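Local coordinates for putative fusidic acid resistance protein (Staphylococcus aureus, PDB 2YB5) that probably binds elongation factor G and clears it from the ribosome, giving resistance to the antibiotic fusidic acid, at residues 132-135 / 141-144; 160-165 / 204-209; 189-194 / 198-203. All coordinates share one frame; numbering follows the deposited sequence.

Contact 1 (132-135 / 141-144); sequences YIVY and KFEG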
loop_
_atom_site.group_PDB
_atom_site.type_symbol
_atom_site.label_atom_id
_atom_site.label_comp_id
_atom_site.label_asym_id
_atom_site.label_seq_id
_atom_site.Cartn_x
_atom_site.Cartn_y
_atom_site.Cartn_z
ATOM N N TYR A 132 -1.448 0.747 -16.118
ATOM C CA TYR A 132 -0.477 -0.319 -15.983
ATOM C C TYR A 132 -0.193 -0.510 -14.501
ATOM O O TYR A 132 -0.105 0.475 -13.761
ATOM C CB TYR A 132 0.829 0.087 -16.663
ATOM C CG TYR A 132 0.755 0.185 -18.152
ATOM C CD1 TYR A 132 0.979 -0.929 -18.941
ATOM C CD2 TYR A 132 0.490 1.393 -18.781
ATOM C CE1 TYR A 132 0.934 -0.854 -20.298
ATOM C CE2 TYR A 132 0.442 1.480 -20.153
ATOM C CZ TYR A 132 0.663 0.347 -20.906
ATOM O OH TYR A 132 0.626 0.396 -22.276
ATOM N N ILE A 133 -0.039 -1.763 -14.074
ATOM C CA ILE A 133 0.259 -2.083 -12.684
ATOM C C ILE A 133 1.409 -3.080 -12.633
ATOM O O ILE A 133 1.317 -4.128 -13.232
ATOM C CB ILE A 133 -0.981 -2.658 -11.957
ATOM C CG1 ILE A 133 -1.989 -1.539 -11.668
ATOM C CG2 ILE A 133 -0.580 -3.378 -10.660
ATOM C CD1 ILE A 133 -3.456 -2.023 -11.500
ATOM N N VAL A 134 2.487 -2.733 -11.937
ATOM C CA VAL A 134 3.647 -3.600 -11.779
ATOM C C VAL A 134 3.883 -3.835 -10.283
ATOM O O VAL A 134 3.711 -2.927 -9.464
ATOM C CB VAL A 134 4.911 -2.994 -12.458
ATOM C CG1 VAL A 134 6.178 -3.783 -12.119
ATOM C CG2 VAL A 134 4.711 -2.928 -13.989
ATOM N N TYR A 135 4.254 -5.068 -9.955
ATOM C CA TYR A 135 4.472 -5.517 -8.586
ATOM C C TYR A 135 5.389 -6.743 -8.559
ATOM O O TYR A 135 5.696 -7.344 -9.603
ATOM C CB TYR A 135 3.126 -5.850 -7.917
ATOM C CG TYR A 135 2.359 -6.946 -8.636
ATOM C CD1 TYR A 135 2.564 -8.280 -8.310
ATOM C CD2 TYR A 135 1.455 -6.651 -9.656
ATOM C CE1 TYR A 135 1.880 -9.291 -8.968
ATOM C CE2 TYR A 135 0.787 -7.651 -10.333
ATOM C CZ TYR A 135 1.003 -8.972 -9.974
ATOM O OH TYR A 135 0.361 -9.990 -10.609
ATOM N N LYS A 141 9.471 -11.891 -7.748
ATOM C CA LYS A 141 9.745 -11.481 -9.131
ATOM C C LYS A 141 8.636 -10.616 -9.705
ATOM O O LYS A 141 7.482 -10.652 -9.242
ATOM C CB LYS A 141 10.058 -12.667 -10.046
ATOM C CG LYS A 141 9.044 -13.776 -10.087
ATOM C CD LYS A 141 9.648 -15.043 -10.715
ATOM C CE LYS A 141 8.697 -16.234 -10.600
ATOM N NZ LYS A 141 7.358 -15.960 -11.209
ATOM N N PHE A 142 9.012 -9.838 -10.719
ATOM C CA PHE A 142 8.134 -8.834 -11.277
ATOM C C PHE A 142 7.031 -9.483 -12.088
ATOM O O PHE A 142 7.276 -10.394 -12.873
ATOM C CB PHE A 142 8.907 -7.854 -12.170
ATOM C CG PHE A 142 9.717 -6.838 -11.415
ATOM C CD1 PHE A 142 9.113 -5.982 -10.494
ATOM C CD2 PHE A 142 11.081 -6.695 -11.673
ATOM C CE1 PHE A 142 9.864 -5.020 -9.804
ATOM C CE2 PHE A 142 11.843 -5.739 -10.999
ATOM C CZ PHE A 142 11.233 -4.901 -10.055
ATOM N N GLU A 143 5.808 -9.031 -11.842
ATOM C CA GLU A 143 4.673 -9.314 -12.697
ATOM C C GLU A 143 4.040 -7.981 -13.051
ATOM O O GLU A 143 4.320 -6.961 -12.417
ATOM C CB GLU A 143 3.652 -10.208 -11.988
ATOM C CG GLU A 143 4.028 -11.680 -11.998
ATOM C CD GLU A 143 3.112 -12.531 -11.151
ATOM O OE1 GLU A 143 2.123 -11.995 -10.593
ATOM O OE2 GLU A 143 3.392 -13.743 -11.040
ATOM N N GLY A 144 3.190 -7.999 -14.069
ATOM C CA GLY A 144 2.495 -6.812 -14.507
ATOM C C GLY A 144 1.198 -7.157 -15.211
ATOM O O GLY A 144 1.039 -8.245 -15.794
#
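Tyr135 and Glu143 form a hydrogen-bonded pair in the antiparallel beta hairpin of strands 130-136 and 142-149; the axes of the short segments approach to 4.8 Å, their directions 161° apart. Tyr135 N donates to Glu143 O at 3.1 Å, and Glu143 N returns a bond to Tyr135 O at 2.8 Å. Val134 and Gly144 follow as a non-hydrogen-bonded pair, CA atoms 4.4 Å apart, and Gly144 CA lies 3.2 Å from Ile133 O in a CA-H...O contact.

On the face of the sheet carrying Val134, CG1 of that valine meets Phe142 CD1 at 4.0 Å, and helix 92-98 packs over both residues. The other face carries Tyr135, whose CG stands between its backbone N and carbonyl carbon (chi1 60°). This swings the ring across toward the neighbouring strand, where Glu143 O sits over one face, offset toward the rim, and Glu143 CB approaches CZ. Leu207, Tyr208 and Ile211 of helix 204-214 also touch this tyrosine. The carboxylate of Glu143 stands nearly perpendicular to the ring, its OE2 bonded to Asn137 in the turn, while Tyr135 OH donates to the anti lone pair of OE1 at 2.7 Å.

Contact 2 (160-165 / 204-209); sequences ICNQES and INNLYE. With ZN (zinc ion), chain C.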
loop_
_atom_site.group_PDB
_atom_site.type_symbol
_atom_site.label_atom_id
_atom_site.label_comp_id
_atom_site.label_asym_id
_atom_site.label_seq_id
_atom_site.Cartn_x
_atom_site.Cartn_y
_atom_site.Cartn_z
ATOM N N ILE A 160 -8.918 -2.905 -4.409
ATOM C CA ILE A 160 -7.566 -3.267 -4.000
ATOM C C ILE A 160 -7.317 -2.930 -2.525
ATOM O O ILE A 160 -6.975 -3.806 -1.742
ATOM C CB ILE A 160 -6.517 -2.602 -4.885
ATOM C CG1 ILE A 160 -6.536 -3.239 -6.278
ATOM C CG2 ILE A 160 -5.115 -2.736 -4.267
ATOM C CD1 ILE A 160 -5.841 -2.439 -7.310
ATOM N N CYS A 161 -7.483 -1.666 -2.152
ATOM C CA CYS A 161 -7.184 -1.220 -0.806
ATOM C C CYS A 161 -8.410 -1.280 0.102
ATOM O O CYS A 161 -8.285 -1.076 1.300
ATOM C CB CYS A 161 -6.628 0.209 -0.827
ATOM S SG CYS A 161 -7.786 1.469 -1.428
ATOM N N ASN A 162 -9.580 -1.538 -0.490
ATOM C CA ASN A 162 -10.861 -1.647 0.213
ATOM C C ASN A 162 -11.381 -0.365 0.859
ATOM O O ASN A 162 -12.371 -0.416 1.568
ATOM C CB ASN A 162 -10.829 -2.776 1.257
ATOM C CG ASN A 162 -10.707 -4.150 0.630
ATOM O OD1 ASN A 162 -10.000 -5.019 1.143
ATOM N ND2 ASN A 162 -11.415 -4.361 -0.468
ATOM N N GLN A 163 -10.755 0.782 0.606
ATOM C CA GLN A 163 -11.255 2.042 1.161
ATOM C C GLN A 163 -12.088 2.819 0.138
ATOM O O GLN A 163 -12.119 2.477 -1.049
ATOM C CB GLN A 163 -10.095 2.887 1.689
ATOM C CG GLN A 163 -9.291 2.147 2.774
ATOM C CD GLN A 163 -8.463 3.059 3.655
ATOM O OE1 GLN A 163 -8.825 4.209 3.899
ATOM N NE2 GLN A 163 -7.342 2.539 4.152
ATOM N N GLU A 164 -12.767 3.865 0.607
ATOM C CA GLU A 164 -13.565 4.716 -0.266
ATOM C C GLU A 164 -12.635 5.711 -0.948
ATOM O O GLU A 164 -11.788 6.316 -0.287
ATOM C CB GLU A 164 -14.666 5.446 0.524
ATOM C CG GLU A 164 -15.863 5.843 -0.328
ATOM C CD GLU A 164 -16.936 6.620 0.440
ATOM O OE1 GLU A 164 -16.593 7.369 1.383
ATOM O OE2 GLU A 164 -18.127 6.486 0.084
ATOM N N SER A 165 -12.768 5.860 -2.264
ATOM C CA SER A 165 -11.928 6.784 -3.027
ATOM C C SER A 165 -12.590 7.176 -4.345
ATOM O O SER A 165 -13.696 6.729 -4.647
ATOM C CB SER A 165 -10.556 6.155 -3.309
ATOM O OG SER A 165 -10.594 5.312 -4.441
ATOM N N ILE A 204 -0.495 -6.610 0.838
ATOM C CA ILE A 204 -0.210 -6.961 -0.581
ATOM C C ILE A 204 -1.087 -8.114 -1.068
ATOM O O ILE A 204 -1.360 -8.213 -2.264
ATOM C CB ILE A 204 1.285 -7.295 -0.832
ATOM C CG1 ILE A 204 1.623 -7.255 -2.331
ATOM C CG2 ILE A 204 1.678 -8.660 -0.223
ATOM C CD1 ILE A 204 1.619 -5.859 -2.923
ATOM N N ASN A 205 -1.554 -8.955 -0.137
ATOM C CA ASN A 205 -2.510 -10.010 -0.465
ATOM C C ASN A 205 -3.756 -9.478 -1.157
ATOM O O ASN A 205 -4.298 -10.161 -2.015
ATOM C CB ASN A 205 -2.933 -10.810 0.777
ATOM C CG ASN A 205 -1.936 -11.877 1.168
ATOM O OD1 ASN A 205 -1.016 -12.197 0.423
ATOM N ND2 ASN A 205 -2.132 -12.456 2.359
ATOM N N ASN A 206 -4.207 -8.279 -0.782
ATOM C CA ASN A 206 -5.379 -7.662 -1.405
ATOM C C ASN A 206 -5.156 -7.457 -2.908
ATOM O O ASN A 206 -6.079 -7.612 -3.700
ATOM C CB ASN A 206 -5.726 -6.308 -0.768
ATOM C CG ASN A 206 -6.087 -6.399 0.736
ATOM O OD1 ASN A 206 -6.180 -7.481 1.319
ATOM N ND2 ASN A 206 -6.288 -5.236 1.357
ATOM N N LEU A 207 -3.933 -7.088 -3.294
ATOM C CA LEU A 207 -3.597 -6.933 -4.706
ATOM C C LEU A 207 -3.506 -8.284 -5.405
ATOM O O LEU A 207 -3.960 -8.425 -6.549
ATOM C CB LEU A 207 -2.271 -6.187 -4.871
ATOM C CG LEU A 207 -1.815 -5.968 -6.313
ATOM C CD1 LEU A 207 -2.818 -5.086 -7.067
ATOM C CD2 LEU A 207 -0.405 -5.359 -6.322
ATOM N N TYR A 208 -2.903 -9.267 -4.737
ATOM C CA TYR A 208 -2.804 -10.609 -5.314
ATOM C C TYR A 208 -4.186 -11.217 -5.565
ATOM O O TYR A 208 -4.386 -11.886 -6.570
ATOM C CB TYR A 208 -2.010 -11.553 -4.408
ATOM C CG TYR A 208 -0.552 -11.222 -4.222
ATOM C CD1 TYR A 208 0.143 -10.408 -5.120
ATOM C CD2 TYR A 208 0.150 -11.755 -3.144
ATOM C CE1 TYR A 208 1.497 -10.139 -4.937
ATOM C CE2 TYR A 208 1.489 -11.484 -2.948
ATOM C CZ TYR A 208 2.157 -10.677 -3.842
ATOM O OH TYR A 208 3.488 -10.416 -3.635
ATOM N N GLU A 209 -5.135 -10.957 -4.663
ATOM C CA GLU A 209 -6.487 -11.515 -4.783
ATOM C C GLU A 209 -7.287 -10.804 -5.870
ATOM O O GLU A 209 -8.076 -11.437 -6.577
ATOM C CB GLU A 209 -7.235 -11.442 -3.456
ATOM C CG GLU A 209 -6.671 -12.330 -2.377
ATOM C CD GLU A 209 -7.343 -12.114 -1.035
ATOM O OE1 GLU A 209 -8.592 -11.937 -0.995
ATOM O OE2 GLU A 209 -6.623 -12.144 -0.008
HETATM ZN ZN ZN C . -7.300 1.720 -3.739
HETATM O O HOH W 1 -8.343 -4.713 3.412
#
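The loop that begins at Ile160 passes beside the first turns of helix 204-214, with Ile160 and Leu207 the nearest backbone positions, their CA atoms 5.4 Å apart. Two kinds of contact join the segments, one apolar and buried, the other polar and nearer the surface.

In the apolar part, Ile160 and Leu207 lie side by side and point the same way, meeting through the ends of their chains: Ile160 CD1 is 4.0 Å from Leu207 CD1. The leucine has CG opposite its backbone N (chi1 180°), which carries CD1 toward the isoleucine. Tyr120 touches both residues, and Ile190 and Cys197 also pack on Ile160, so the pair belongs to the core beneath the metal site.

Asn206 points toward the loop, and its CB lies only 3.0 Å from Ile160 O. Beyond it, the amides of Asn162 and Asn206 are turned 51° against each other, and a water bridges them: it donates to Asn162 OD1 at 2.8 Å and accepts from Asn206 ND2 at 3.0 Å. The direct gap between Asn162 OD1 and Asn206 ND2 is 3.7 Å.

Cys161 turns its CB away from the helix and binds the zinc ion through SG at 2.4 Å. Gln163 N gives this sulfur a weak hydrogen bond. Cys158, Cys191 and Cys197 complete the four-sulfur site, and with Cys158 and Cys161 forming a CxxC pair, the segment carries the second cysteine of the CxxC zinc knuckle of a treble-clef zinc finger, packed here against the C-terminal helix.

Contact 3 (189-194 / 198-203); sequences YICYDS and NQNLDD. With ZN (zinc ion), chain C.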
loop_
_atom_site.group_PDB
_atom_site.type_symbol
_atom_site.label_atom_id
_atom_site.label_comp_id
_atom_site.label_asym_id
_atom_site.label_seq_id
_atom_site.Cartn_x
_atom_site.Cartn_y
_atom_site.Cartn_z
ATOM N N TYR A 189 -13.872 -1.958 -9.813
ATOM C CA TYR A 189 -13.593 -0.568 -9.488
ATOM C C TYR A 189 -12.393 -0.455 -8.543
ATOM O O TYR A 189 -12.351 -1.099 -7.502
ATOM C CB TYR A 189 -14.838 0.114 -8.893
ATOM C CG TYR A 189 -15.889 0.421 -9.962
ATOM C CD1 TYR A 189 -16.815 -0.542 -10.361
ATOM C CD2 TYR A 189 -15.935 1.665 -10.590
ATOM C CE1 TYR A 189 -17.763 -0.273 -11.343
ATOM C CE2 TYR A 189 -16.888 1.944 -11.577
ATOM C CZ TYR A 189 -17.792 0.969 -11.947
ATOM O OH TYR A 189 -18.728 1.243 -12.918
ATOM N N ILE A 190 -11.430 0.377 -8.937
ATOM C CA ILE A 190 -10.239 0.643 -8.149
ATOM C C ILE A 190 -9.909 2.139 -8.145
ATOM O O ILE A 190 -10.447 2.908 -8.950
ATOM C CB ILE A 190 -9.011 -0.132 -8.683
ATOM C CG1 ILE A 190 -8.674 0.300 -10.123
ATOM C CG2 ILE A 190 -9.239 -1.640 -8.586
ATOM C CD1 ILE A 190 -7.429 -0.387 -10.715
ATOM N N CYS A 191 -9.002 2.527 -7.253
ATOM C CA CYS A 191 -8.552 3.909 -7.149
ATOM C C CYS A 191 -8.022 4.354 -8.509
ATOM O O CYS A 191 -7.181 3.689 -9.100
ATOM C CB CYS A 191 -7.454 4.044 -6.095
ATOM S SG CYS A 191 -7.904 3.672 -4.325
ATOM N N TYR A 192 -8.537 5.467 -9.021
ATOM C CA TYR A 192 -8.007 6.034 -10.244
ATOM C C TYR A 192 -6.518 6.364 -10.085
ATOM O O TYR A 192 -5.710 6.110 -10.980
ATOM C CB TYR A 192 -8.753 7.310 -10.618
ATOM C CG TYR A 192 -8.391 7.771 -12.003
ATOM C CD1 TYR A 192 -8.873 7.092 -13.113
ATOM C CD2 TYR A 192 -7.536 8.855 -12.207
ATOM C CE1 TYR A 192 -8.533 7.483 -14.397
ATOM C CE2 TYR A 192 -7.197 9.258 -13.487
ATOM C CZ TYR A 192 -7.696 8.559 -14.579
ATOM O OH TYR A 192 -7.395 8.933 -15.864
ATOM N N ASP A 193 -6.190 6.939 -8.933
ATOM C CA ASP A 193 -4.833 7.323 -8.579
ATOM C C ASP A 193 -4.202 6.235 -7.697
ATOM O O ASP A 193 -4.510 6.128 -6.515
ATOM C CB ASP A 193 -4.880 8.669 -7.840
ATOM C CG ASP A 193 -3.533 9.119 -7.353
ATOM O OD1 ASP A 193 -2.512 8.481 -7.670
ATOM O OD2 ASP A 193 -3.494 10.132 -6.637
ATOM N N SER A 194 -3.326 5.428 -8.293
ATOM C CA SER A 194 -2.697 4.309 -7.606
ATOM C C SER A 194 -1.775 4.757 -6.475
ATOM O O SER A 194 -1.522 3.992 -5.544
ATOM C CB SER A 194 -1.930 3.446 -8.606
ATOM O OG SER A 194 -2.819 2.928 -9.586
ATOM N N ASN A 198 -1.957 3.289 -2.795
ATOM C CA ASN A 198 -0.789 2.758 -2.088
ATOM C C ASN A 198 -0.585 3.329 -0.684
ATOM O O ASN A 198 0.040 2.685 0.152
ATOM C CB ASN A 198 0.473 2.939 -2.923
ATOM C CG ASN A 198 0.668 1.814 -3.914
ATOM O OD1 ASN A 198 1.184 0.756 -3.556
ATOM N ND2 ASN A 198 0.249 2.032 -5.172
ATOM N N GLN A 199 -1.132 4.524 -0.433
ATOM C CA GLN A 199 -1.190 5.096 0.923
ATOM C C GLN A 199 -2.204 4.362 1.799
ATOM O O GLN A 199 -2.064 4.345 3.019
ATOM C CB GLN A 199 -1.546 6.595 0.887
ATOM C CG GLN A 199 -0.514 7.493 0.199
ATOM C CD GLN A 199 0.795 7.569 0.952
ATOM O OE1 GLN A 199 1.476 6.560 1.136
ATOM N NE2 GLN A 199 1.162 8.772 1.398
ATOM N N ASN A 200 -3.219 3.767 1.177
ATOM C CA ASN A 200 -4.255 3.025 1.894
ATOM C C ASN A 200 -3.977 1.525 2.013
ATOM O O ASN A 200 -4.562 0.850 2.859
ATOM C CB ASN A 200 -5.611 3.170 1.178
ATOM C CG ASN A 200 -5.977 4.622 0.858
ATOM O OD1 ASN A 200 -5.513 5.565 1.524
ATOM N ND2 ASN A 200 -6.822 4.803 -0.181
ATOM N N LEU A 201 -3.137 0.989 1.136
ATOM C CA LEU A 201 -3.017 -0.463 1.009
ATOM C C LEU A 201 -2.193 -1.068 2.148
ATOM O O LEU A 201 -0.978 -0.875 2.214
ATOM C CB LEU A 201 -2.398 -0.834 -0.347
ATOM C CG LEU A 201 -2.154 -2.321 -0.615
ATOM C CD1 LEU A 201 -3.450 -3.135 -0.509
ATOM C CD2 LEU A 201 -1.493 -2.517 -1.998
ATOM N N ASP A 202 -2.845 -1.826 3.029
ATOM C CA ASP A 202 -2.127 -2.397 4.183
ATOM C C ASP A 202 -1.809 -3.890 4.069
ATOM O O ASP A 202 -1.214 -4.450 4.984
ATOM C CB ASP A 202 -2.857 -2.107 5.489
ATOM C CG ASP A 202 -4.240 -2.717 5.541
ATOM O OD1 ASP A 202 -4.569 -3.580 4.697
ATOM O OD2 ASP A 202 -5.002 -2.317 6.428
ATOM N N ASP A 203 -2.164 -4.520 2.945
ATOM C CA ASP A 203 -1.886 -5.946 2.738
ATOM C C ASP A 203 -1.721 -6.277 1.250
ATOM O O ASP A 203 -2.691 -6.233 0.495
ATOM C CB ASP A 203 -3.013 -6.781 3.357
ATOM C CG ASP A 203 -2.674 -8.261 3.470
ATOM O OD1 ASP A 203 -1.677 -8.710 2.883
ATOM O OD2 ASP A 203 -3.426 -8.984 4.156
HETATM ZN ZN ZN C . -7.300 1.720 -3.739
#
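The side-chain amide of Asn198 folds back on the carbonyl group of Ser194, and the two flat groups do not share a plane. Asn198 ND2 donates to Ser194 O at 2.7 Å from above the carbonyl plane, 45° out of it, while the oxygen lies 17° out of the amide plane. Asn198 N reaches the same oxygen at 2.9 Å from the opposite face, so one residue grips Ser194 O with two N-H groups. The backbone bond is the i to i+4 link of the short helix 194-200, and the amide reinforces it. At the other end of this amide, OD1 accepts from the backbone N atoms of Ser119 and Tyr120, which fixes the rotation of the group and ties the helix to the loop that leads into strand 121-125. The hydroxyl OG of Ser194 is hydrogen-bonded to Lys131 NZ.

Asp193 is the N-cap of this helix, its OD1 taking the backbone N of Phe195. Asp203 caps the next helix in the same way, through OD1 to Asn205 N.

At the end of strand 186-191, Cys191 points toward the helix and binds the zinc ion through SG at 2.1 Å. Asn200 ND2 stands 4.4 Å from this sulfur. Cys197 lies on the helix itself, so strand end and helix together supply half of the four-cysteine site, consistent with the second ligand pair of a treble-clef zinc finger, here split between the end of the hairpin and the helix.

In the fold
Contacts 2 and 3 lie on the same zinc ion, their centres 6 Å apart, and contact 3 is nested in the loop that contact 2 closes. Across the metal Cys161 SG and Cys191 SG are 3.6 Å apart, and near it Ser165 OG lies 3.2 Å from Cys191 SG. Contact 1 stands about 15 Å from each of the others, centre to centre, yet shares its sheet with strand 186-191 of contact 3. Helix 204-214 links it to contact 2: Leu207 CD2 packs on Tyr135 CB at 3.9 Å and Tyr208 CE1 on Tyr135 CD1 at 4.0 Å, while Leu207 CD1 is turned to the zinc loop. Leu207 lies between hairpin and zinc loop within the C-terminal zinc-finger family region.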